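Local coordinates for outer membrane protein SusF (PDB 4FE9) that binds starch at the bacterial cell surface through its carbohydrate-binding modules, before the starch is transported into the periplasm for degradation, at residues A[231-243]-A[249-261]. Numbering follows the deposited sequence.
Sequences GAINTALDGKIKI and NYRFTVKDNSAPT. With GLC (alpha-D-glucopyranose), chain B; EDO (1,2-ethanediol), chain E.
Ile233 meets Phe252 over a ring face, the two side chains coming from opposite directions, a worked example of aliphatic-on-aromatic packing in a beta-rich core. Ile233 CD1 sits 3.7 Å from the Phe252 ring centroid, 15° off the normal, in a CH-pi contact. A chi1 of -57° puts CG1 beside the backbone N and CG2 anti to it, and Ile233 CG2 reaches Phe252 CE2 at 3.5 Å. An alanine in place of Phe252 would probably leave Ile233 without this flat partner and open a gap beside its CD1 and CG2. Thr235 O touches the Val254 CG1 methyl, and a water donates to both Thr235 O and Val254 O, bridging the two backbones. Leu237 CD1 lies against the backbone at Asp256, 3.5 Å from Asp256 N. At Lys240 the backbone O accepts from Asn257 N at 2.8 Å, the donor standing 47° out of the carbonyl plane. Ile241 CD1 packs obliquely on Val254 CG1 at 4.1 Å. Lys242 and Lys255 form the antiparallel hydrogen-bonded pair, Lys242 N to Lys255 O and Lys255 N to Lys242 O, both 2.9 Å; Lys255 NZ forms a salt bridge with Asp360. Ile243 lies alongside Val254, and both touch Phe192. Strands 241-246 and 251-256 thus form a beta hairpin in the Ig-like first carbohydrate-binding module, with Ala232 of the segment 231-243 lining its glycan pocket.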
ATOM      1  N   GLY A 231      12.939 -22.682  -5.925  1.00 12.42           N
ATOM      2  CA  GLY A 231      12.524 -23.225  -4.640  1.00 12.95           C
ATOM      3  C   GLY A 231      11.104 -22.850  -4.270  1.00 12.63           C
ATOM      4  O   GLY A 231      10.550 -21.899  -4.808  1.00 12.31           O
ATOM      5  N   ALA A 232      10.595 -23.485  -3.212  1.00 11.95           N
ATOM      6  CA  ALA A 232       9.302 -23.136  -2.645  1.00 10.82           C
ATOM      7  C   ALA A 232       9.362 -21.874  -1.786  1.00 11.16           C
ATOM      8  O   ALA A 232      10.377 -21.585  -1.118  1.00 11.14           O
ATOM      9  CB  ALA A 232       8.730 -24.319  -1.856  1.00  9.69           C
ATOM     10  N   ILE A 233       8.334 -21.045  -1.909  1.00 10.69           N
ATOM     11  CA  ILE A 233       8.195 -19.909  -1.051  1.00  9.45           C
ATOM     12  C   ILE A 233       7.484 -20.351   0.219  1.00 11.38           C
ATOM     13  O   ILE A 233       6.504 -21.142   0.168  1.00 10.14           O
ATOM     14  CB  ILE A 233       7.382 -18.809  -1.722  1.00 10.29           C
ATOM     15  CG1 ILE A 233       8.027 -18.376  -3.075  1.00  9.87           C
ATOM     16  CG2 ILE A 233       7.170 -17.640  -0.766  1.00  8.43           C
ATOM     17  CD1 ILE A 233       7.093 -17.591  -3.987  1.00  7.98           C
ATOM     18  N   ASN A 234       7.918 -19.822   1.361  1.00 11.19           N
ATOM     19  CA  ASN A 234       7.187 -20.073   2.590  1.00 12.22           C
ATOM     20  C   ASN A 234       6.282 -18.898   2.990  1.00 11.96           C
ATOM     21  O   ASN A 234       6.686 -17.754   2.928  1.00 12.76           O
ATOM     22  CB  ASN A 234       8.149 -20.448   3.740  1.00 13.09           C
ATOM     23  CG  ASN A 234       7.414 -20.969   4.942  1.00 11.55           C
ATOM     24  OD1 ASN A 234       6.916 -20.184   5.722  1.00 11.36           O
ATOM     25  ND2 ASN A 234       7.038 -22.229   4.877  1.00 16.12           N
ATOM     26  N   THR A 235       5.053 -19.184   3.418  1.00 10.96           N
ATOM     27  CA  THR A 235       4.139 -18.089   3.791  1.00 11.69           C
ATOM     28  C   THR A 235       4.643 -17.277   4.971  1.00 13.42           C
ATOM     29  O   THR A 235       4.281 -16.120   5.109  1.00 13.41           O
ATOM     30  CB  THR A 235       2.701 -18.573   4.088  1.00 11.32           C
ATOM     31  OG1 THR A 235       2.729 -19.551   5.145  1.00 11.08           O
ATOM     32  CG2 THR A 235       2.142 -19.193   2.894  1.00 11.50           C
ATOM     33  N   ALA A 236       5.447 -17.896   5.842  1.00 14.95           N
ATOM     34  CA  ALA A 236       5.909 -17.232   7.089  1.00 18.16           C
ATOM     35  C   ALA A 236       4.776 -16.899   8.079  1.00 19.46           C
ATOM     36  O   ALA A 236       4.985 -16.920   9.300  1.00 22.32           O
ATOM     37  CB  ALA A 236       6.753 -15.977   6.790  1.00 17.86           C
ATOM     38  N   LEU A 237       3.560 -16.815   7.571  1.00 19.54           N
ATOM     39  CA  LEU A 237       2.406 -16.558   8.400  1.00 19.83           C
ATOM     40  C   LEU A 237       1.436 -17.703   8.296  1.00 19.37           C
ATOM     41  O   LEU A 237       1.514 -18.512   7.377  1.00 19.60           O
ATOM     42  CB  LEU A 237       1.709 -15.271   7.945  1.00 19.77           C
ATOM     43  CG  LEU A 237       2.613 -14.042   7.829  1.00 23.76           C
ATOM     44  CD1 LEU A 237       2.014 -13.039   6.843  1.00 26.35           C
ATOM     45  CD2 LEU A 237       2.854 -13.399   9.224  1.00 28.70           C
ATOM     46  N   ASP A 238       0.411 -17.669   9.131  1.00 18.55           N
ATOM     47  CA  ASP A 238      -0.725 -18.499   8.925  1.00 17.23           C
ATOM     48  C   ASP A 238      -1.974 -17.741   9.307  1.00 17.30           C
ATOM     49  O   ASP A 238      -1.934 -16.509   9.477  1.00 17.66           O
ATOM     50  CB  ASP A 238      -0.588 -19.817   9.714  1.00 18.21           C
ATOM     51  CG  ASP A 238      -0.491 -19.599  11.237  1.00 23.10           C
ATOM     52  OD1 ASP A 238      -0.919 -18.525  11.726  1.00 32.99           O
ATOM     53  OD2 ASP A 238      -0.057 -20.532  11.942  1.00 37.32           O
ATOM     54  N   GLY A 239      -3.111 -18.422   9.309  1.00 15.23           N
ATOM     55  CA  GLY A 239      -4.375 -17.717   9.349  1.00 15.27           C
ATOM     56  C   GLY A 239      -4.727 -17.156   7.973  1.00 14.51           C
ATOM     57  O   GLY A 239      -4.413 -17.779   6.927  1.00 14.03           O
ATOM     58  N   LYS A 240      -5.419 -16.031   7.955  1.00 12.37           N
ATOM     59  CA  LYS A 240      -5.820 -15.431   6.691  1.00 12.30           C
ATOM     60  C   LYS A 240      -4.634 -14.717   6.076  1.00 10.77           C
ATOM     61  O   LYS A 240      -4.014 -13.876   6.713  1.00 10.55           O
ATOM     62  CB  LYS A 240      -6.947 -14.438   6.897  1.00 12.41           C
ATOM     63  CG  LYS A 240      -8.283 -15.076   7.241  1.00 14.34           C
ATOM     64  CD  LYS A 240      -9.170 -14.046   7.884  1.00 25.52           C
ATOM     65  CE  LYS A 240     -10.343 -14.695   8.557  1.00 32.66           C
ATOM     66  NZ  LYS A 240     -11.369 -15.013   7.541  1.00 28.15           N
ATOM     67  N   ILE A 241      -4.289 -15.108   4.861  1.00 10.97           N
ATOM     68  CA  ILE A 241      -3.162 -14.519   4.157  1.00  9.66           C
ATOM     69  C   ILE A 241      -3.563 -14.140   2.763  1.00 10.34           C
ATOM     70  O   ILE A 241      -4.626 -14.534   2.284  1.00  8.55           O
ATOM     71  CB  ILE A 241      -1.953 -15.483   4.092  1.00 12.12           C
ATOM     72  CG1 ILE A 241      -2.299 -16.770   3.330  1.00  6.67           C
ATOM     73  CG2 ILE A 241      -1.449 -15.799   5.471  1.00 10.71           C
ATOM     74  CD1 ILE A 241      -1.059 -17.553   2.957  1.00  6.01           C
ATOM     75  N   LYS A 242      -2.776 -13.256   2.156  1.00  9.51           N
ATOM     76  CA  LYS A 242      -2.950 -12.910   0.762  1.00 10.13           C
ATOM     77  C   LYS A 242      -1.607 -13.013   0.040  1.00  9.07           C
ATOM     78  O   LYS A 242      -0.614 -12.458   0.497  1.00 10.69           O
ATOM     79  CB  LYS A 242      -3.478 -11.484   0.655  1.00 10.19           C
ATOM     80  CG  LYS A 242      -3.524 -10.967  -0.768  1.00 15.08           C
ATOM     81  CD  LYS A 242      -3.816  -9.485  -0.788  1.00 24.86           C
ATOM     82  CE  LYS A 242      -5.166  -9.211  -1.407  1.00 31.07           C
ATOM     83  NZ  LYS A 242      -5.502  -7.732  -1.286  1.00 34.10           N
ATOM     84  N   ILE A 243      -1.569 -13.799  -1.018  1.00  8.00           N
ATOM     85  CA  ILE A 243      -0.361 -14.031  -1.768  1.00  8.22           C
ATOM     86  C   ILE A 243      -0.470 -13.217  -3.059  1.00  9.29           C
ATOM     87  O   ILE A 243      -1.509 -13.257  -3.705  1.00  6.83           O
ATOM     88  CB  ILE A 243      -0.243 -15.495  -2.157  1.00  7.48           C
ATOM     89  CG1 ILE A 243      -0.018 -16.362  -0.927  1.00  7.17           C
ATOM     90  CG2 ILE A 243       0.941 -15.707  -3.132  1.00  8.24           C
ATOM     91  CD1 ILE A 243      -0.114 -17.845  -1.263  1.00  7.48           C
ATOM     92  N   ASN A 249       7.182  -7.126 -12.876  1.00 13.14           N
ATOM     93  CA  ASN A 249       8.397  -7.023 -12.048  1.00 13.73           C
ATOM     94  C   ASN A 249       8.917  -8.344 -11.478  1.00 12.59           C
ATOM     95  O   ASN A 249      10.057  -8.409 -11.047  1.00 11.33           O
ATOM     96  CB  ASN A 249       8.196  -6.019 -10.928  1.00 12.01           C
ATOM     97  CG  ASN A 249       7.878  -4.655 -11.449  1.00 17.57           C
ATOM     98  OD1 ASN A 249       8.662  -4.082 -12.228  1.00 17.28           O
ATOM     99  ND2 ASN A 249       6.651  -4.200 -11.195  1.00 14.23           N
ATOM    100  N   TYR A 250       8.118  -9.412 -11.604  1.00 11.21           N
ATOM    101  CA  TYR A 250       8.441 -10.762 -11.001  1.00 10.75           C
ATOM    102  C   TYR A 250       8.817 -10.708  -9.529  1.00  9.51           C
ATOM    103  O   TYR A 250       9.967 -10.928  -9.153  1.00  8.52           O
ATOM    104  CB  TYR A 250       9.482 -11.508 -11.810  1.00 10.86           C
ATOM    105  CG  TYR A 250       8.883 -12.222 -12.965  1.00 14.08           C
ATOM    106  CD1 TYR A 250       8.469 -11.514 -14.100  1.00 14.91           C
ATOM    107  CD2 TYR A 250       8.480 -13.548 -12.836  1.00 12.91           C
ATOM    108  CE1 TYR A 250       7.738 -12.151 -15.124  1.00 18.75           C
ATOM    109  CE2 TYR A 250       7.769 -14.195 -13.861  1.00 19.24           C
ATOM    110  CZ  TYR A 250       7.352 -13.483 -14.960  1.00 17.19           C
ATOM    111  OH  TYR A 250       6.730 -14.156 -15.985  1.00 28.14           O
ATOM    112  N   ARG A 251       7.869 -10.293  -8.727  1.00  8.70           N
ATOM    113  CA  ARG A 251       8.056 -10.203  -7.300  1.00 10.03           C
ATOM    114  C   ARG A 251       6.804 -10.801  -6.680  1.00 10.61           C
ATOM    115  O   ARG A 251       5.739 -10.776  -7.308  1.00  8.76           O
ATOM    116  CB  ARG A 251       8.156  -8.734  -6.876  1.00  9.14           C
ATOM    117  CG  ARG A 251       9.628  -8.213  -6.804  1.00 16.74           C
ATOM    118  CD  ARG A 251       9.808  -7.142  -5.686  1.00 27.46           C
ATOM    119  NE  ARG A 251      11.180  -7.136  -5.211  1.00 38.85           N
ATOM    120  CZ  ARG A 251      11.547  -7.394  -3.968  1.00 36.56           C
ATOM    121  NH1 ARG A 251      10.641  -7.473  -3.009  1.00 31.65           N
ATOM    122  NH2 ARG A 251      12.830  -7.378  -3.653  1.00 47.30           N
ATOM    123  N   PHE A 252       6.915 -11.241  -5.416  1.00  9.60           N
ATOM    124  CA  PHE A 252       5.775 -11.770  -4.686  1.00  9.35           C
ATOM    125  C   PHE A 252       5.777 -11.173  -3.299  1.00 10.06           C
ATOM    126  O   PHE A 252       6.839 -10.778  -2.786  1.00  8.56           O
ATOM    127  CB  PHE A 252       5.870 -13.279  -4.614  1.00  9.75           C
ATOM    128  CG  PHE A 252       6.914 -13.777  -3.639  1.00  9.06           C
ATOM    129  CD1 PHE A 252       8.186 -14.136  -4.088  1.00  7.66           C
ATOM    130  CD2 PHE A 252       6.634 -13.838  -2.270  1.00 12.37           C
ATOM    131  CE1 PHE A 252       9.171 -14.569  -3.182  1.00 12.12           C
ATOM    132  CE2 PHE A 252       7.598 -14.243  -1.355  1.00  7.82           C
ATOM    133  CZ  PHE A 252       8.869 -14.624  -1.802  1.00 10.29           C
ATOM    134  N   THR A 253       4.593 -10.985  -2.726  1.00  9.49           N
ATOM    135  CA  THR A 253       4.475 -10.815  -1.281  1.00 11.24           C
ATOM    136  C   THR A 253       3.474 -11.824  -0.716  1.00 11.21           C
ATOM    137  O   THR A 253       2.591 -12.307  -1.432  1.00 11.29           O
ATOM    138  CB  THR A 253       3.980  -9.439  -0.921  1.00 10.52           C
ATOM    139  OG1 THR A 253       2.750  -9.211  -1.601  1.00 13.84           O
ATOM    140  CG2 THR A 253       5.036  -8.343  -1.312  1.00 12.60           C
ATOM    141  N   VAL A 254       3.641 -12.146   0.560  1.00 10.10           N
ATOM    142  CA  VAL A 254       2.637 -12.831   1.330  1.00  9.35           C
ATOM    143  C   VAL A 254       2.343 -11.983   2.546  1.00 10.86           C
ATOM    144  O   VAL A 254       3.245 -11.724   3.342  1.00 10.76           O
ATOM    145  CB  VAL A 254       3.149 -14.177   1.796  1.00 10.75           C
ATOM    146  CG1 VAL A 254       2.040 -14.923   2.552  1.00  8.43           C
ATOM    147  CG2 VAL A 254       3.632 -15.026   0.561  1.00  6.70           C
ATOM    148  N   LYS A 255       1.083 -11.560   2.697  1.00  8.76           N
ATOM    149  CA  LYS A 255       0.718 -10.578   3.695  1.00 10.45           C
ATOM    150  C   LYS A 255      -0.426 -11.076   4.577  1.00 10.30           C
ATOM    151  O   LYS A 255      -1.193 -11.930   4.170  1.00  7.73           O
ATOM    152  CB  LYS A 255       0.342  -9.252   3.020  1.00  9.90           C
ATOM    153  CG  LYS A 255       1.599  -8.521   2.457  1.00 17.09           C
ATOM    154  CD  LYS A 255       1.279  -7.451   1.392  1.00 27.68           C
ATOM    155  CE  LYS A 255       0.115  -6.601   1.789  1.00 37.75           C
ATOM    156  NZ  LYS A 255       0.326  -5.180   1.335  1.00 46.24           N
ATOM    157  N   ASP A 256      -0.395 -10.663   5.845  1.00 11.73           N
ATOM    158  CA  ASP A 256      -1.493 -10.897   6.796  1.00 11.96           C
ATOM    159  C   ASP A 256      -2.789 -10.291   6.222  1.00 12.27           C
ATOM    160  O   ASP A 256      -2.792  -9.155   5.728  1.00 12.42           O
ATOM    161  CB  ASP A 256      -1.089 -10.251   8.138  1.00 12.18           C
ATOM    162  CG  ASP A 256      -2.164 -10.355   9.215  1.00 16.52           C
ATOM    163  OD1 ASP A 256      -3.244 -10.947   8.977  1.00 20.11           O
ATOM    164  OD2 ASP A 256      -1.941  -9.760  10.293  1.00 21.83           O
ATOM    165  N   ASN A 257      -3.834 -11.109   6.116  1.00 12.41           N
ATOM    166  CA  ASN A 257      -5.064 -10.649   5.476  1.00 13.27           C
ATOM    167  C   ASN A 257      -6.244 -10.649   6.444  1.00 14.22           C
ATOM    168  O   ASN A 257      -7.408 -10.701   6.020  1.00 13.53           O
ATOM    169  CB  ASN A 257      -5.374 -11.499   4.237  1.00 12.55           C
ATOM    170  CG  ASN A 257      -6.268 -10.769   3.232  1.00 16.40           C
ATOM    171  OD1 ASN A 257      -6.168  -9.544   3.071  1.00 14.59           O
ATOM    172  ND2 ASN A 257      -7.190 -11.512   2.593  1.00 10.95           N
ATOM    173  N   SER A 258      -5.947 -10.676   7.746  1.00 13.23           N
ATOM    174  CA  SER A 258      -6.997 -10.583   8.744  1.00 14.53           C
ATOM    175  C   SER A 258      -7.282  -9.113   8.968  1.00 14.39           C
ATOM    176  O   SER A 258      -6.515  -8.263   8.532  1.00 15.58           O
ATOM    177  CB  SER A 258      -6.563 -11.235  10.066  1.00 14.34           C
ATOM    178  OG  SER A 258      -5.415 -10.594  10.563  1.00 15.93           O
ATOM    179  N   ALA A 259      -8.437  -8.816   9.555  1.00 13.30           N
ATOM    180  CA  ALA A 259      -8.880  -7.432   9.721  1.00 13.71           C
ATOM    181  C   ALA A 259      -9.768  -7.356  10.957  1.00 14.03           C
ATOM    182  O   ALA A 259     -10.540  -8.253  11.200  1.00 14.28           O
ATOM    183  CB  ALA A 259      -9.658  -6.986   8.494  1.00 12.15           C
ATOM    184  N   PRO A 260      -9.711  -6.241  11.690  1.00 14.18           N
ATOM    185  CA  PRO A 260     -10.714  -6.021  12.756  1.00 14.27           C
ATOM    186  C   PRO A 260     -12.166  -6.014  12.199  1.00 13.53           C
ATOM    187  O   PRO A 260     -12.401  -5.518  11.110  1.00 13.14           O
ATOM    188  CB  PRO A 260     -10.327  -4.628  13.305  1.00 13.54           C
ATOM    189  CG  PRO A 260      -9.758  -3.914  12.111  1.00 14.68           C
ATOM    190  CD  PRO A 260      -9.039  -4.986  11.287  1.00 14.82           C
ATOM    191  N   THR A 261     -13.115  -6.529  12.974  1.00 12.53           N
ATOM    192  CA  THR A 261     -14.518  -6.492  12.613  1.00 13.46           C
ATOM    193  C   THR A 261     -15.247  -5.298  13.288  1.00 12.97           C
ATOM    194  O   THR A 261     -16.326  -4.879  12.864  1.00 11.79           O
ATOM    195  CB  THR A 261     -15.241  -7.857  13.011  1.00 12.96           C
ATOM    196  OG1 THR A 261     -14.851  -8.225  14.340  1.00 19.40           O
ATOM    197  CG2 THR A 261     -14.777  -8.998  12.079  1.00 15.22           C
TER
HETATM  198  C1  GLC B   7       8.308 -28.232  -1.208  1.00 13.81           C
HETATM  199  C2  GLC B   7       9.582 -27.617  -0.711  1.00 16.31           C
HETATM  200  C3  GLC B   7      10.304 -28.558   0.231  1.00 13.09           C
HETATM  201  C4  GLC B   7       9.361 -29.103   1.294  1.00 19.10           C
HETATM  202  C5  GLC B   7       8.073 -29.288   0.949  1.00 18.80           C
HETATM  203  C6  GLC B   7       7.136 -29.821   1.997  1.00 23.14           C
HETATM  204  O2  GLC B   7      10.423 -27.333  -1.841  1.00 13.67           O
HETATM  205  O3  GLC B   7      11.399 -27.853   0.802  1.00 14.54           O
HETATM  206  O4  GLC B   7       9.867 -30.174   2.143  1.00 19.69           O
HETATM  207  O5  GLC B   7       7.461 -28.513  -0.116  1.00 17.87           O
HETATM  208  O6  GLC B   7       6.663 -28.703   2.752  1.00 20.37           O
HETATM  209  C1  EDO E 510       4.625  -8.200  -5.477  1.00 29.21           C
HETATM  210  O1  EDO E 510       5.190  -6.898  -5.391  1.00 25.02           O
HETATM  211  C2  EDO E 510       3.113  -8.101  -5.459  1.00 29.09           C
HETATM  212  O2  EDO E 510       2.711  -7.348  -4.316  1.00 37.26           O
HETATM  213  O   HOH W   1       5.035 -13.417   5.040  1.00 14.13           O
HETATM  214  O   HOH W   2      -7.433 -14.402   3.353  1.00 17.28           O
HETATM  215  O   HOH W   3       0.196  -9.982  -0.715  1.00  8.65           O
HETATM  216  O   HOH W   4      -7.599  -7.991   1.191  1.00 24.77           O